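Local coordinates for protein rubisco operon transcriptional regulator (Synechocystis sp., PDB 5Y2W) that probably represses carbon-metabolism genes as a LysR-type transcription factor, and binds the metabolite 2-phosphoglycolate through its regulatory domain, at residues F24-Y36 with T203-M215. Sequence-based numbering, arbitrary orientation.
Sequences FIPRLLGEFIQKY and TFLDYLMAVTKNM
The edge of the Phe204 ring meets one face of Phe32 in a T-shaped pair (planes 87° apart), Phe204 CD1 3.7 Å above the plane of that ring, over its centre. Tyr36 CD2 lies over the opposite face of Phe32, toward its rim. Tyr207 has Phe32 CA over one face and Val211 CG2 over the other. Its ring and that of Phe32 meet obliquely, Tyr207 CD2 standing 3.5 Å from Phe32 CD1. At the Tyr207 edge, OH gives a weak hydrogen bond to Leu28 O (3.3 Å) and lies against Glu31 CB. With chi1 at 179°, Phe32 CG points away from the backbone N, carrying the ring to Phe204 and Tyr207. Helices 24-35 and 199-211 pack here against the mixed sheet of one lobe of the LysR substrate-binding domain, a periplasmic-binding-protein-like fold. Phe204 and Leu29 both touch Leu15 of strand 11-18. Leu28 CD1 presses tightly on Leu208 CD1 (3.5 Å) and meets Val211 CG2 tip to tip. Beyond helix 199-211, Met215 SD makes a Met-aromatic contact at the Phe24 ring edge, 3.9 Å from CZ. Thr212 CG2 reaches that edge from the CE2 side; Thr212 OG1 donates a hydrogen bond to Leu208 O (2.7 Å).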
loop_
_atom_site.group_PDB
_atom_site.type_symbol
_atom_site.label_atom_id
_atom_site.label_comp_id
_atom_site.label_asym_id
_atom_site.label_seq_id
_atom_site.Cartn_x
_atom_site.Cartn_y
_atom_site.Cartn_z
ATOM N N PHE A 24 -3.587 10.174 -4.554
ATOM C CA PHE A 24 -3.747 11.604 -4.794
ATOM C C PHE A 24 -2.448 12.333 -4.992
ATOM O O PHE A 24 -2.260 13.050 -5.958
ATOM C CB PHE A 24 -4.405 12.225 -3.603
ATOM C CG PHE A 24 -4.751 13.651 -3.814
ATOM C CD1 PHE A 24 -5.788 13.980 -4.644
ATOM C CD2 PHE A 24 -4.051 14.636 -3.188
ATOM C CE1 PHE A 24 -6.125 15.288 -4.858
ATOM C CE2 PHE A 24 -4.371 15.955 -3.394
ATOM C CZ PHE A 24 -5.422 16.284 -4.225
ATOM N N ILE A 25 -1.522 12.147 -4.080
ATOM C CA ILE A 25 -0.349 12.936 -4.113
ATOM C C ILE A 25 0.470 12.637 -5.344
ATOM O O ILE A 25 0.857 13.569 -6.054
ATOM C CB ILE A 25 0.447 12.765 -2.815
ATOM C CG1 ILE A 25 -0.319 13.406 -1.676
ATOM C CG2 ILE A 25 1.855 13.309 -2.953
ATOM C CD1 ILE A 25 -0.441 14.926 -1.763
ATOM N N PRO A 26 0.709 11.352 -5.641
ATOM C CA PRO A 26 1.407 11.064 -6.880
ATOM C C PRO A 26 0.781 11.671 -8.083
ATOM O O PRO A 26 1.488 12.079 -8.971
ATOM C CB PRO A 26 1.303 9.548 -6.986
ATOM C CG PRO A 26 1.456 9.166 -5.539
ATOM C CD PRO A 26 0.538 10.134 -4.846
ATOM N N ARG A 27 -0.540 11.675 -8.156
ATOM C CA ARG A 27 -1.172 12.213 -9.336
ATOM C C ARG A 27 -0.890 13.729 -9.417
ATOM O O ARG A 27 -0.615 14.229 -10.474
ATOM C CB ARG A 27 -2.646 11.952 -9.300
ATOM C CG ARG A 27 -3.368 12.427 -10.538
ATOM C CD ARG A 27 -4.826 12.020 -10.467
ATOM N NE ARG A 27 -5.462 12.639 -9.312
ATOM C CZ ARG A 27 -6.718 12.433 -8.943
ATOM N NH1 ARG A 27 -7.504 11.628 -9.649
ATOM N NH2 ARG A 27 -7.196 13.060 -7.870
ATOM N N LEU A 28 -0.933 14.429 -8.285
ATOM C CA LEU A 28 -0.564 15.848 -8.213
ATOM C C LEU A 28 0.892 16.113 -8.529
ATOM O O LEU A 28 1.223 17.159 -9.062
ATOM C CB LEU A 28 -0.805 16.418 -6.824
ATOM C CG LEU A 28 -2.197 16.888 -6.423
ATOM C CD1 LEU A 28 -1.986 17.943 -5.338
ATOM C CD2 LEU A 28 -3.041 17.447 -7.580
ATOM N N LEU A 29 1.776 15.199 -8.163
ATOM C CA LEU A 29 3.185 15.307 -8.559
ATOM C C LEU A 29 3.439 15.439 -10.061
ATOM O O LEU A 29 4.473 15.957 -10.447
ATOM C CB LEU A 29 3.981 14.119 -8.035
ATOM C CG LEU A 29 4.094 14.058 -6.503
ATOM C CD1 LEU A 29 5.005 12.905 -6.060
ATOM C CD2 LEU A 29 4.569 15.393 -5.923
ATOM N N GLY A 30 2.510 14.974 -10.887
ATOM C CA GLY A 30 2.696 14.913 -12.321
ATOM C C GLY A 30 2.700 16.279 -12.936
ATOM O O GLY A 30 3.591 16.601 -13.718
ATOM N N GLU A 31 1.703 17.084 -12.595
ATOM C CA GLU A 31 1.680 18.454 -13.066
ATOM C C GLU A 31 2.907 19.183 -12.491
ATOM O O GLU A 31 3.650 19.849 -13.217
ATOM C CB GLU A 31 0.358 19.152 -12.708
ATOM C CG GLU A 31 0.121 20.495 -13.441
ATOM C CD GLU A 31 -0.879 20.433 -14.610
ATOM O OE1 GLU A 31 -1.499 19.366 -14.821
ATOM O OE2 GLU A 31 -1.064 21.462 -15.321
ATOM N N PHE A 32 3.155 19.001 -11.204
ATOM C CA PHE A 32 4.224 19.731 -10.527
ATOM C C PHE A 32 5.565 19.501 -11.219
ATOM O O PHE A 32 6.303 20.423 -11.456
ATOM C CB PHE A 32 4.290 19.330 -9.056
ATOM C CG PHE A 32 5.375 20.019 -8.263
ATOM C CD1 PHE A 32 5.209 21.324 -7.823
ATOM C CD2 PHE A 32 6.538 19.349 -7.920
ATOM C CE1 PHE A 32 6.189 21.947 -7.067
ATOM C CE2 PHE A 32 7.528 19.966 -7.153
ATOM C CZ PHE A 32 7.348 21.269 -6.731
ATOM N N ILE A 33 5.850 18.265 -11.565
ATOM C CA ILE A 33 7.155 17.878 -12.086
ATOM C C ILE A 33 7.390 18.305 -13.528
ATOM O O ILE A 33 8.548 18.451 -13.947
ATOM C CB ILE A 33 7.288 16.365 -11.889
ATOM C CG1 ILE A 33 7.328 16.097 -10.398
ATOM C CG2 ILE A 33 8.461 15.737 -12.619
ATOM C CD1 ILE A 33 7.189 14.632 -10.126
ATOM N N GLN A 34 6.299 18.492 -14.277
ATOM C CA GLN A 34 6.369 19.065 -15.614
ATOM C C GLN A 34 6.760 20.530 -15.505
ATOM O O GLN A 34 7.544 21.030 -16.304
ATOM C CB GLN A 34 5.031 18.997 -16.302
ATOM C CG GLN A 34 4.610 17.589 -16.601
ATOM C CD GLN A 34 3.182 17.525 -17.059
ATOM O OE1 GLN A 34 2.333 18.291 -16.596
ATOM N NE2 GLN A 34 2.900 16.614 -17.977
ATOM N N LYS A 35 6.188 21.197 -14.508
ATOM C CA LYS A 35 6.448 22.594 -14.238
ATOM C C LYS A 35 7.870 22.850 -13.735
ATOM O O LYS A 35 8.423 23.912 -13.985
ATOM C CB LYS A 35 5.413 23.139 -13.248
ATOM C CG LYS A 35 5.527 24.633 -13.045
ATOM C CD LYS A 35 4.246 25.283 -12.572
ATOM C CE LYS A 35 4.436 26.795 -12.517
ATOM N NZ LYS A 35 3.238 27.531 -13.008
ATOM N N TYR A 36 8.462 21.883 -13.041
ATOM C CA TYR A 36 9.828 22.006 -12.519
ATOM C C TYR A 36 10.547 20.726 -12.849
ATOM O O TYR A 36 10.615 19.820 -12.033
ATOM C CB TYR A 36 9.837 22.264 -11.001
ATOM C CG TYR A 36 8.998 23.450 -10.597
ATOM C CD1 TYR A 36 9.504 24.743 -10.662
ATOM C CD2 TYR A 36 7.682 23.284 -10.180
ATOM C CE1 TYR A 36 8.720 25.842 -10.307
ATOM C CE2 TYR A 36 6.882 24.369 -9.831
ATOM C CZ TYR A 36 7.405 25.653 -9.893
ATOM O OH TYR A 36 6.621 26.729 -9.533
ATOM N N THR A 203 8.022 25.821 -2.593
ATOM C CA THR A 203 7.334 25.930 -3.917
ATOM C C THR A 203 6.224 24.860 -4.005
ATOM O O THR A 203 5.145 25.104 -4.528
ATOM C CB THR A 203 8.307 25.731 -5.107
ATOM O OG1 THR A 203 9.506 26.498 -4.900
ATOM C CG2 THR A 203 7.664 26.103 -6.417
ATOM N N PHE A 204 6.508 23.666 -3.484
ATOM C CA PHE A 204 5.555 22.556 -3.587
ATOM C C PHE A 204 4.317 22.864 -2.757
ATOM O O PHE A 204 3.184 22.668 -3.215
ATOM C CB PHE A 204 6.156 21.197 -3.144
ATOM C CG PHE A 204 5.136 20.085 -3.186
ATOM C CD1 PHE A 204 4.648 19.628 -4.407
ATOM C CD2 PHE A 204 4.568 19.588 -2.021
ATOM C CE1 PHE A 204 3.663 18.659 -4.462
ATOM C CE2 PHE A 204 3.574 18.610 -2.077
ATOM C CZ PHE A 204 3.129 18.150 -3.303
ATOM N N LEU A 205 4.571 23.396 -1.559
ATOM C CA LEU A 205 3.565 23.724 -0.573
ATOM C C LEU A 205 2.554 24.692 -1.122
ATOM O O LEU A 205 1.327 24.455 -1.048
ATOM C CB LEU A 205 4.263 24.274 0.674
ATOM C CG LEU A 205 3.421 24.676 1.901
ATOM C CD1 LEU A 205 2.529 23.526 2.393
ATOM C CD2 LEU A 205 4.328 25.157 3.046
ATOM N N ASP A 206 3.052 25.755 -1.738
ATOM C CA ASP A 206 2.177 26.742 -2.371
ATOM C C ASP A 206 1.463 26.116 -3.539
ATOM O O ASP A 206 0.324 26.463 -3.819
ATOM C CB ASP A 206 2.977 27.972 -2.895
ATOM C CG ASP A 206 3.680 28.741 -1.783
ATOM O OD1 ASP A 206 3.206 28.703 -0.638
ATOM O OD2 ASP A 206 4.723 29.356 -2.027
ATOM N N TYR A 207 2.151 25.229 -4.262
ATOM C CA TYR A 207 1.517 24.535 -5.397
ATOM C C TYR A 207 0.328 23.652 -4.906
ATOM O O TYR A 207 -0.814 23.705 -5.426
ATOM C CB TYR A 207 2.561 23.711 -6.186
ATOM C CG TYR A 207 1.911 22.778 -7.196
ATOM C CD1 TYR A 207 1.361 23.266 -8.382
ATOM C CD2 TYR A 207 1.800 21.408 -6.935
ATOM C CE1 TYR A 207 0.734 22.419 -9.280
ATOM C CE2 TYR A 207 1.172 20.557 -7.822
ATOM C CZ TYR A 207 0.650 21.060 -8.993
ATOM O OH TYR A 207 0.041 20.180 -9.854
ATOM N N LEU A 208 0.607 22.880 -3.870
ATOM C CA LEU A 208 -0.422 22.028 -3.246
ATOM C C LEU A 208 -1.609 22.853 -2.803
ATOM O O LEU A 208 -2.763 22.537 -3.140
ATOM C CB LEU A 208 0.173 21.272 -2.044
ATOM C CG LEU A 208 -0.749 20.312 -1.264
ATOM C CD1 LEU A 208 -1.347 19.201 -2.137
ATOM C CD2 LEU A 208 0.031 19.690 -0.134
ATOM N N MET A 209 -1.345 23.917 -2.035
ATOM C CA MET A 209 -2.455 24.777 -1.558
ATOM C C MET A 209 -3.242 25.357 -2.700
ATOM O O MET A 209 -4.460 25.443 -2.656
ATOM C CB MET A 209 -1.950 25.916 -0.694
ATOM C CG MET A 209 -1.326 25.408 0.578
ATOM S SD MET A 209 -2.413 24.161 1.364
ATOM C CE MET A 209 -1.173 23.672 2.499
ATOM N N ALA A 210 -2.557 25.764 -3.744
ATOM C CA ALA A 210 -3.279 26.426 -4.814
ATOM C C ALA A 210 -4.132 25.436 -5.547
ATOM O O ALA A 210 -5.291 25.687 -5.772
ATOM C CB ALA A 210 -2.290 27.111 -5.761
ATOM N N VAL A 211 -3.573 24.281 -5.920
ATOM C CA VAL A 211 -4.355 23.356 -6.772
ATOM C C VAL A 211 -5.539 22.724 -6.042
ATOM O O VAL A 211 -6.542 22.312 -6.676
ATOM C CB VAL A 211 -3.489 22.259 -7.436
ATOM C CG1 VAL A 211 -2.457 22.916 -8.335
ATOM C CG2 VAL A 211 -2.844 21.340 -6.411
ATOM N N THR A 212 -5.452 22.657 -4.711
ATOM C CA THR A 212 -6.520 22.029 -3.946
ATOM C C THR A 212 -7.552 22.991 -3.427
ATOM O O THR A 212 -8.437 22.562 -2.667
ATOM C CB THR A 212 -5.953 21.211 -2.770
ATOM O OG1 THR A 212 -5.138 22.047 -1.930
ATOM C CG2 THR A 212 -5.103 20.067 -3.340
ATOM N N LYS A 213 -7.486 24.263 -3.839
ATOM C CA LYS A 213 -8.128 25.262 -3.025
ATOM C C LYS A 213 -9.592 24.988 -2.695
ATOM O O LYS A 213 -9.902 24.847 -1.516
ATOM C CB LYS A 213 -7.923 26.679 -3.503
ATOM C CG LYS A 213 -8.514 27.626 -2.476
ATOM C CD LYS A 213 -8.204 29.089 -2.721
ATOM C CE LYS A 213 -8.973 29.963 -1.724
ATOM N NZ LYS A 213 -9.091 31.363 -2.224
ATOM N N ASN A 214 -10.501 24.895 -3.665
ATOM C CA ASN A 214 -11.935 24.612 -3.291
ATOM C C ASN A 214 -12.423 23.206 -3.694
ATOM O O ASN A 214 -13.587 22.990 -4.016
ATOM C CB ASN A 214 -12.875 25.699 -3.833
ATOM C CG ASN A 214 -12.590 27.052 -3.225
ATOM O OD1 ASN A 214 -12.115 27.958 -3.905
ATOM N ND2 ASN A 214 -12.821 27.181 -1.922
ATOM N N MET A 215 -11.500 22.257 -3.649
ATOM C CA MET A 215 -11.692 20.924 -4.193
ATOM C C MET A 215 -12.556 20.105 -3.228
ATOM O O MET A 215 -12.326 20.128 -2.007
ATOM C CB MET A 215 -10.294 20.293 -4.391
ATOM C CG MET A 215 -10.173 19.050 -5.246
ATOM S SD MET A 215 -8.433 18.521 -5.177
ATOM C CE MET A 215 -7.775 18.934 -6.789
#